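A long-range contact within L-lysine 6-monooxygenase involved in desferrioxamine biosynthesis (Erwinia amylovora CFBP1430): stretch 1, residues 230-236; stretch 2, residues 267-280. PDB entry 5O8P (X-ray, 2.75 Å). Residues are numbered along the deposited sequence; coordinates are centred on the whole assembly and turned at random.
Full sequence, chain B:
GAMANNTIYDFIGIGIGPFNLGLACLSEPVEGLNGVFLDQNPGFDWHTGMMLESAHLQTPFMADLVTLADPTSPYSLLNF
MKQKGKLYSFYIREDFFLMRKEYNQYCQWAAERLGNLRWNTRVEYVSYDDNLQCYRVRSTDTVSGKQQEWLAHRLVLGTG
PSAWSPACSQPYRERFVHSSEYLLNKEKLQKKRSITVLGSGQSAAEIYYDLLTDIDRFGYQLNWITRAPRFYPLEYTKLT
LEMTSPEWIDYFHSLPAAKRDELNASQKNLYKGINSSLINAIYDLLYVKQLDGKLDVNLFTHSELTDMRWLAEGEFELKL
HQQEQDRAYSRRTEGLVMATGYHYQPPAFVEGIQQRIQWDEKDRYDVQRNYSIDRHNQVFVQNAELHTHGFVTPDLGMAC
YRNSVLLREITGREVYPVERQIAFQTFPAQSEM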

ATOM      1  N   ARG B 230      15.693  -5.864 -19.591  1.00 43.81           N
ATOM      2  CA  ARG B 230      14.653  -4.966 -19.122  1.00 46.23           C
ATOM      3  C   ARG B 230      15.226  -4.175 -17.964  1.00 43.95           C
ATOM      4  O   ARG B 230      16.360  -4.424 -17.538  1.00 43.37           O
ATOM      5  CB  ARG B 230      13.466  -5.773 -18.599  1.00 52.99           C
ATOM      6  CG  ARG B 230      12.762  -6.643 -19.640  1.00 63.16           C
ATOM      7  CD  ARG B 230      12.013  -7.826 -19.040  1.00 68.28           C
ATOM      8  NE  ARG B 230      12.963  -8.855 -18.642  1.00 74.72           N
ATOM      9  CZ  ARG B 230      13.155  -9.313 -17.403  1.00 86.05           C
ATOM     10  NH1 ARG B 230      12.435  -8.861 -16.376  1.00 90.72           N
ATOM     11  NH2 ARG B 230      14.095 -10.233 -17.190  1.00 87.82           N
ATOM     12  N   PHE B 231      14.449  -3.221 -17.453  1.00 42.36           N
ATOM     13  CA  PHE B 231      14.769  -2.557 -16.189  1.00 42.87           C
ATOM     14  C   PHE B 231      14.149  -3.403 -15.081  1.00 43.67           C
ATOM     15  O   PHE B 231      13.120  -3.028 -14.499  1.00 43.99           O
ATOM     16  CB  PHE B 231      14.260  -1.105 -16.180  1.00 42.76           C
ATOM     17  CG  PHE B 231      14.853  -0.267 -17.270  1.00 41.27           C
ATOM     18  CD1 PHE B 231      16.073   0.369 -17.097  1.00 39.60           C
ATOM     19  CD2 PHE B 231      14.209  -0.147 -18.484  1.00 44.23           C
ATOM     20  CE1 PHE B 231      16.629   1.119 -18.115  1.00 39.90           C
ATOM     21  CE2 PHE B 231      14.755   0.614 -19.508  1.00 44.38           C
ATOM     22  CZ  PHE B 231      15.969   1.245 -19.324  1.00 41.32           C
ATOM     23  N   TYR B 232      14.758  -4.564 -14.830  1.00 44.95           N
ATOM     24  CA  TYR B 232      14.130  -5.575 -13.979  1.00 42.99           C
ATOM     25  C   TYR B 232      14.104  -5.132 -12.527  1.00 42.35           C
ATOM     26  O   TYR B 232      15.053  -4.519 -12.046  1.00 45.62           O
ATOM     27  CB  TYR B 232      14.742  -6.994 -14.133  1.00 49.21           C
ATOM     28  CG  TYR B 232      16.256  -7.124 -14.108  1.00 53.45           C
ATOM     29  CD1 TYR B 232      16.984  -6.807 -12.960  1.00 57.08           C
ATOM     30  CD2 TYR B 232      16.960  -7.603 -15.223  1.00 57.16           C
ATOM     31  CE1 TYR B 232      18.374  -6.934 -12.914  1.00 62.22           C
ATOM     32  CE2 TYR B 232      18.350  -7.734 -15.192  1.00 63.37           C
ATOM     33  CZ  TYR B 232      19.058  -7.394 -14.035  1.00 65.45           C
ATOM     34  OH  TYR B 232      20.435  -7.508 -13.984  1.00 64.74           O
ATOM     35  N   PRO B 233      12.993  -5.403 -11.831  1.00 43.41           N
ATOM     36  CA  PRO B 233      12.969  -5.138 -10.401  1.00 43.99           C
ATOM     37  C   PRO B 233      13.710  -6.208  -9.601  1.00 44.95           C
ATOM     38  O   PRO B 233      13.888  -7.335 -10.063  1.00 46.00           O
ATOM     39  CB  PRO B 233      11.477  -5.167 -10.066  1.00 41.91           C
ATOM     40  CG  PRO B 233      10.914  -6.128 -11.037  1.00 41.23           C
ATOM     41  CD  PRO B 233      11.717  -5.974 -12.297  1.00 42.32           C
ATOM     42  N   LEU B 234      14.121  -5.824  -8.403  1.00 48.33           N
ATOM     43  CA  LEU B 234      14.670  -6.726  -7.419  1.00 46.92           C
ATOM     44  C   LEU B 234      13.505  -7.572  -6.946  1.00 45.39           C
ATOM     45  O   LEU B 234      12.477  -7.009  -6.556  1.00 43.15           O
ATOM     46  CB  LEU B 234      15.231  -5.928  -6.245  1.00 51.49           C
ATOM     47  CG  LEU B 234      15.899  -6.725  -5.138  1.00 62.07           C
ATOM     48  CD1 LEU B 234      17.280  -7.134  -5.593  1.00 58.10           C
ATOM     49  CD2 LEU B 234      15.966  -5.913  -3.846  1.00 70.88           C
ATOM     50  N   GLU B 235      13.641  -8.904  -6.990  1.00 42.97           N
ATOM     51  CA  GLU B 235      12.557  -9.799  -6.560  1.00 40.30           C
ATOM     52  C   GLU B 235      12.415  -9.843  -5.026  1.00 40.24           C
ATOM     53  O   GLU B 235      13.299 -10.324  -4.323  1.00 39.03           O
ATOM     54  CB  GLU B 235      12.743 -11.195  -7.139  1.00 43.33           C
ATOM     55  CG  GLU B 235      11.444 -12.037  -7.156  1.00 46.50           C
ATOM     56  CD  GLU B 235      11.534 -13.220  -8.136  1.00 47.29           C
ATOM     57  OE1 GLU B 235      11.904 -13.005  -9.304  1.00 52.81           O
ATOM     58  OE2 GLU B 235      11.263 -14.379  -7.727  1.00 45.98           O
ATOM     59  N   TYR B 236      11.298  -9.328  -4.531  1.00 39.50           N
ATOM     60  CA  TYR B 236      11.088  -9.088  -3.093  1.00 39.76           C
ATOM     61  C   TYR B 236       9.845  -9.798  -2.515  1.00 38.78           C
ATOM     62  O   TYR B 236       9.428  -9.573  -1.355  1.00 37.12           O
ATOM     63  CB  TYR B 236      11.021  -7.583  -2.804  1.00 41.47           C
ATOM     64  CG  TYR B 236      11.545  -7.184  -1.433  1.00 46.59           C
ATOM     65  CD1 TYR B 236      12.912  -7.276  -1.137  1.00 51.76           C
ATOM     66  CD2 TYR B 236      10.683  -6.680  -0.438  1.00 48.31           C
ATOM     67  CE1 TYR B 236      13.402  -6.911   0.116  1.00 55.09           C
ATOM     68  CE2 TYR B 236      11.167  -6.298   0.816  1.00 51.36           C
ATOM     69  CZ  TYR B 236      12.529  -6.411   1.095  1.00 54.27           C
ATOM     70  OH  TYR B 236      13.030  -6.047   2.340  1.00 57.65           O
ATOM     71  N   GLN B 267      20.663 -15.012 -11.968  1.00 58.79           N
ATOM     72  CA  GLN B 267      19.924 -14.670 -10.733  1.00 63.14           C
ATOM     73  C   GLN B 267      20.208 -13.215 -10.363  1.00 64.76           C
ATOM     74  O   GLN B 267      20.226 -12.855  -9.184  1.00 65.27           O
ATOM     75  CB  GLN B 267      20.301 -15.598  -9.549  1.00 62.39           C
ATOM     76  CG  GLN B 267      19.739 -17.009  -9.599  1.00 59.66           C
ATOM     77  CD  GLN B 267      20.090 -17.841  -8.379  1.00 60.33           C
ATOM     78  OE1 GLN B 267      21.100 -17.612  -7.703  1.00 68.88           O
ATOM     79  NE2 GLN B 267      19.275 -18.849  -8.119  1.00 63.17           N
ATOM     80  N   LYS B 268      20.348 -12.354 -11.367  1.00 67.56           N
ATOM     81  CA  LYS B 268      20.585 -10.929 -11.120  1.00 69.03           C
ATOM     82  C   LYS B 268      19.326 -10.183 -10.618  1.00 65.51           C
ATOM     83  O   LYS B 268      19.472  -9.177  -9.932  1.00 61.16           O
ATOM     84  CB  LYS B 268      21.171 -10.263 -12.370  1.00 73.77           C
ATOM     85  CG  LYS B 268      22.539 -10.824 -12.727  1.00 75.60           C
ATOM     86  CD  LYS B 268      23.079 -10.214 -14.006  1.00 77.29           C
ATOM     87  CE  LYS B 268      24.537 -10.563 -14.237  1.00 76.41           C
ATOM     88  NZ  LYS B 268      25.185  -9.567 -15.131  1.00 78.09           N
ATOM     89  N   ASN B 269      18.118 -10.670 -10.936  1.00 65.83           N
ATOM     90  CA  ASN B 269      16.896 -10.126 -10.283  1.00 63.64           C
ATOM     91  C   ASN B 269      16.869 -10.311  -8.750  1.00 60.55           C
ATOM     92  O   ASN B 269      16.196  -9.551  -8.056  1.00 54.89           O
ATOM     93  CB  ASN B 269      15.551 -10.531 -10.955  1.00 63.78           C
ATOM     94  CG  ASN B 269      15.447 -12.002 -11.299  1.00 65.39           C
ATOM     95  OD1 ASN B 269      16.301 -12.816 -10.955  1.00 68.97           O
ATOM     96  ND2 ASN B 269      14.383 -12.347 -12.007  1.00 66.77           N
ATOM     97  N   LEU B 270      17.615 -11.289  -8.228  1.00 55.16           N
ATOM     98  CA  LEU B 270      17.649 -11.558  -6.789  1.00 55.82           C
ATOM     99  C   LEU B 270      18.565 -10.618  -5.981  1.00 54.72           C
ATOM    100  O   LEU B 270      18.378 -10.479  -4.768  1.00 52.21           O
ATOM    101  CB  LEU B 270      18.030 -13.028  -6.520  1.00 57.03           C
ATOM    102  CG  LEU B 270      17.169 -14.179  -7.091  1.00 59.46           C
ATOM    103  CD1 LEU B 270      17.475 -15.482  -6.363  1.00 59.12           C
ATOM    104  CD2 LEU B 270      15.677 -13.866  -7.072  1.00 61.05           C
ATOM    105  N   TYR B 271      19.548  -9.991  -6.630  1.00 56.27           N
ATOM    106  CA  TYR B 271      20.477  -9.061  -5.934  1.00 59.09           C
ATOM    107  C   TYR B 271      20.843  -7.750  -6.667  1.00 58.90           C
ATOM    108  O   TYR B 271      21.025  -6.727  -6.007  1.00 57.40           O
ATOM    109  CB  TYR B 271      21.746  -9.787  -5.430  1.00 58.44           C
ATOM    110  CG  TYR B 271      22.732 -10.297  -6.486  1.00 59.21           C
ATOM    111  CD1 TYR B 271      22.359 -11.283  -7.407  1.00 58.61           C
ATOM    112  CD2 TYR B 271      24.064  -9.845  -6.510  1.00 60.07           C
ATOM    113  CE1 TYR B 271      23.251 -11.766  -8.346  1.00 58.19           C
ATOM    114  CE2 TYR B 271      24.973 -10.332  -7.449  1.00 59.13           C
ATOM    115  CZ  TYR B 271      24.560 -11.295  -8.360  1.00 57.45           C
ATOM    116  OH  TYR B 271      25.430 -11.797  -9.301  1.00 53.74           O
ATOM    117  N   LYS B 272      20.925  -7.772  -8.002  1.00 59.74           N
ATOM    118  CA  LYS B 272      21.311  -6.593  -8.806  1.00 60.08           C
ATOM    119  C   LYS B 272      20.104  -5.816  -9.405  1.00 54.48           C
ATOM    120  O   LYS B 272      20.256  -5.035 -10.325  1.00 59.44           O
ATOM    121  CB  LYS B 272      22.317  -7.042  -9.892  1.00 67.99           C
ATOM    122  CG  LYS B 272      23.743  -7.239  -9.376  1.00 77.01           C
ATOM    123  CD  LYS B 272      24.567  -8.226 -10.216  1.00 89.20           C
ATOM    124  CE  LYS B 272      24.581  -7.956 -11.730  1.00 94.89           C
ATOM    125  NZ  LYS B 272      25.141  -6.638 -12.158  1.00 90.65           N
ATOM    126  N   GLY B 273      18.905  -6.003  -8.856  1.00 49.80           N
ATOM    127  CA  GLY B 273      17.696  -5.343  -9.373  1.00 46.63           C
ATOM    128  C   GLY B 273      17.447  -3.955  -8.823  1.00 42.32           C
ATOM    129  O   GLY B 273      18.090  -3.534  -7.866  1.00 47.29           O
ATOM    130  N   ILE B 274      16.481  -3.265  -9.421  1.00 36.83           N
ATOM    131  CA  ILE B 274      16.002  -1.978  -8.928  1.00 36.09           C
ATOM    132  C   ILE B 274      14.797  -2.196  -8.010  1.00 35.75           C
ATOM    133  O   ILE B 274      13.982  -3.077  -8.247  1.00 37.30           O
ATOM    134  CB  ILE B 274      15.564  -1.064 -10.083  1.00 35.40           C
ATOM    135  CG1 ILE B 274      16.668  -0.919 -11.128  1.00 34.40           C
ATOM    136  CG2 ILE B 274      15.189   0.310  -9.557  1.00 38.80           C
ATOM    137  CD1 ILE B 274      16.181  -0.398 -12.461  1.00 33.16           C
ATOM    138  N   ASN B 275      14.676  -1.391  -6.965  1.00 36.42           N
ATOM    139  CA  ASN B 275      13.548  -1.507  -6.046  1.00 37.26           C
ATOM    140  C   ASN B 275      12.285  -1.160  -6.847  1.00 37.91           C
ATOM    141  O   ASN B 275      12.246  -0.144  -7.543  1.00 40.87           O
ATOM    142  CB  ASN B 275      13.807  -0.639  -4.796  1.00 41.08           C
ATOM    143  CG  ASN B 275      12.550  -0.138  -4.113  1.00 45.41           C
ATOM    144  OD1 ASN B 275      11.696  -0.905  -3.728  1.00 54.88           O
ATOM    145  ND2 ASN B 275      12.459   1.174  -3.932  1.00 60.40           N
ATOM    146  N   SER B 276      11.284  -2.041  -6.796  1.00 37.18           N
ATOM    147  CA  SER B 276      10.088  -1.906  -7.646  1.00 34.97           C
ATOM    148  C   SER B 276       9.361  -0.574  -7.458  1.00 32.74           C
ATOM    149  O   SER B 276       8.881  -0.021  -8.428  1.00 32.89           O
ATOM    150  CB  SER B 276       9.148  -3.100  -7.485  1.00 35.50           C
ATOM    151  OG  SER B 276       8.750  -3.271  -6.144  1.00 40.60           O
ATOM    152  N   SER B 277       9.307  -0.055  -6.238  1.00 34.12           N
ATOM    153  CA  SER B 277       8.738   1.269  -5.986  1.00 36.06           C
ATOM    154  C   SER B 277       9.399   2.357  -6.812  1.00 38.89           C
ATOM    155  O   SER B 277       8.719   3.279  -7.283  1.00 38.83           O
ATOM    156  CB  SER B 277       8.887   1.654  -4.521  1.00 38.13           C
ATOM    157  OG  SER B 277       8.055   0.849  -3.714  1.00 42.78           O
ATOM    158  N   LEU B 278      10.721   2.252  -6.954  1.00 37.73           N
ATOM    159  CA  LEU B 278      11.502   3.249  -7.665  1.00 37.93           C
ATOM    160  C   LEU B 278      11.269   3.157  -9.163  1.00 38.66           C
ATOM    161  O   LEU B 278      11.065   4.184  -9.799  1.00 45.22           O
ATOM    162  CB  LEU B 278      12.995   3.104  -7.355  1.00 39.16           C
ATOM    163  CG  LEU B 278      13.976   4.108  -7.969  1.00 40.52           C
ATOM    164  CD1 LEU B 278      13.608   5.533  -7.571  1.00 41.98           C
ATOM    165  CD2 LEU B 278      15.404   3.777  -7.549  1.00 38.38           C
ATOM    166  N   ILE B 279      11.284   1.953  -9.735  1.00 36.23           N
ATOM    167  CA  ILE B 279      10.935   1.806 -11.147  1.00 37.76           C
ATOM    168  C   ILE B 279       9.598   2.496 -11.416  1.00 38.02           C
ATOM    169  O   ILE B 279       9.484   3.297 -12.335  1.00 42.04           O
ATOM    170  CB  ILE B 279      10.802   0.341 -11.595  1.00 41.63           C
ATOM    171  CG1 ILE B 279      12.159  -0.333 -11.634  1.00 42.96           C
ATOM    172  CG2 ILE B 279      10.184   0.256 -12.996  1.00 46.82           C
ATOM    173  CD1 ILE B 279      12.098  -1.841 -11.577  1.00 42.91           C
ATOM    174  N   ASN B 280       8.593   2.171 -10.616  1.00 37.36           N
ATOM    175  CA  ASN B 280       7.282   2.774 -10.766  1.00 39.21           C
ATOM    176  C   ASN B 280       7.270   4.272 -10.516  1.00 39.21           C
ATOM    177  O   ASN B 280       6.505   4.987 -11.155  1.00 39.79           O
ATOM    178  CB  ASN B 280       6.283   2.111  -9.829  1.00 41.94           C
ATOM    179  CG  ASN B 280       5.949   0.690 -10.237  1.00 42.11           C
ATOM    180  OD1 ASN B 280       6.262   0.232 -11.346  1.00 39.45           O
ATOM    181  ND2 ASN B 280       5.289  -0.017  -9.336  1.00 44.58           N
TER

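Three backbone hydrogen bonds hold the two stretches together. Leu 234 N donates to Ile 274 O at 2.8 Å, and Ile 274 N donates to Tyr 232 O at 3.2 Å, almost perfectly straight at 178°. These two bonds flank Pro 233, which forms a single beta bridge with Ile 274. Proline suits this position: it has no amide hydrogen to give, and the bridge asks for none, since both bonds on this side use its neighbours. Its CA instead lies 3.1 Å from Ile 274 O, a CA-H...O contact. The third bond runs from Glu 235 N to Asn 269 O at 2.8 Å; the same oxygen also receives a CA-H...O contact from Leu 234 CA at 3.3 Å.

Gly 273 lets the backbones close to a CA-CA distance of 3.9 Å at Leu 234. An ideal CB there would sit 2.5 Å from Leu 234 N, a clash.

Around this polar core lies the packing. Ile 279 suits its place because its CB points toward stretch 1 and its apolar CD1 can pack 3.7 Å from Pro 233 CB. Leucine at 234 supplies an apolar end, CD1, that lies 3.7 Å from Tyr 271 CA. The long side chain of Tyr 232 starts away from stretch 2 but returns, its ring edge meeting Lys 272 O and its OH reaching 3.3 Å from Lys 268 CB.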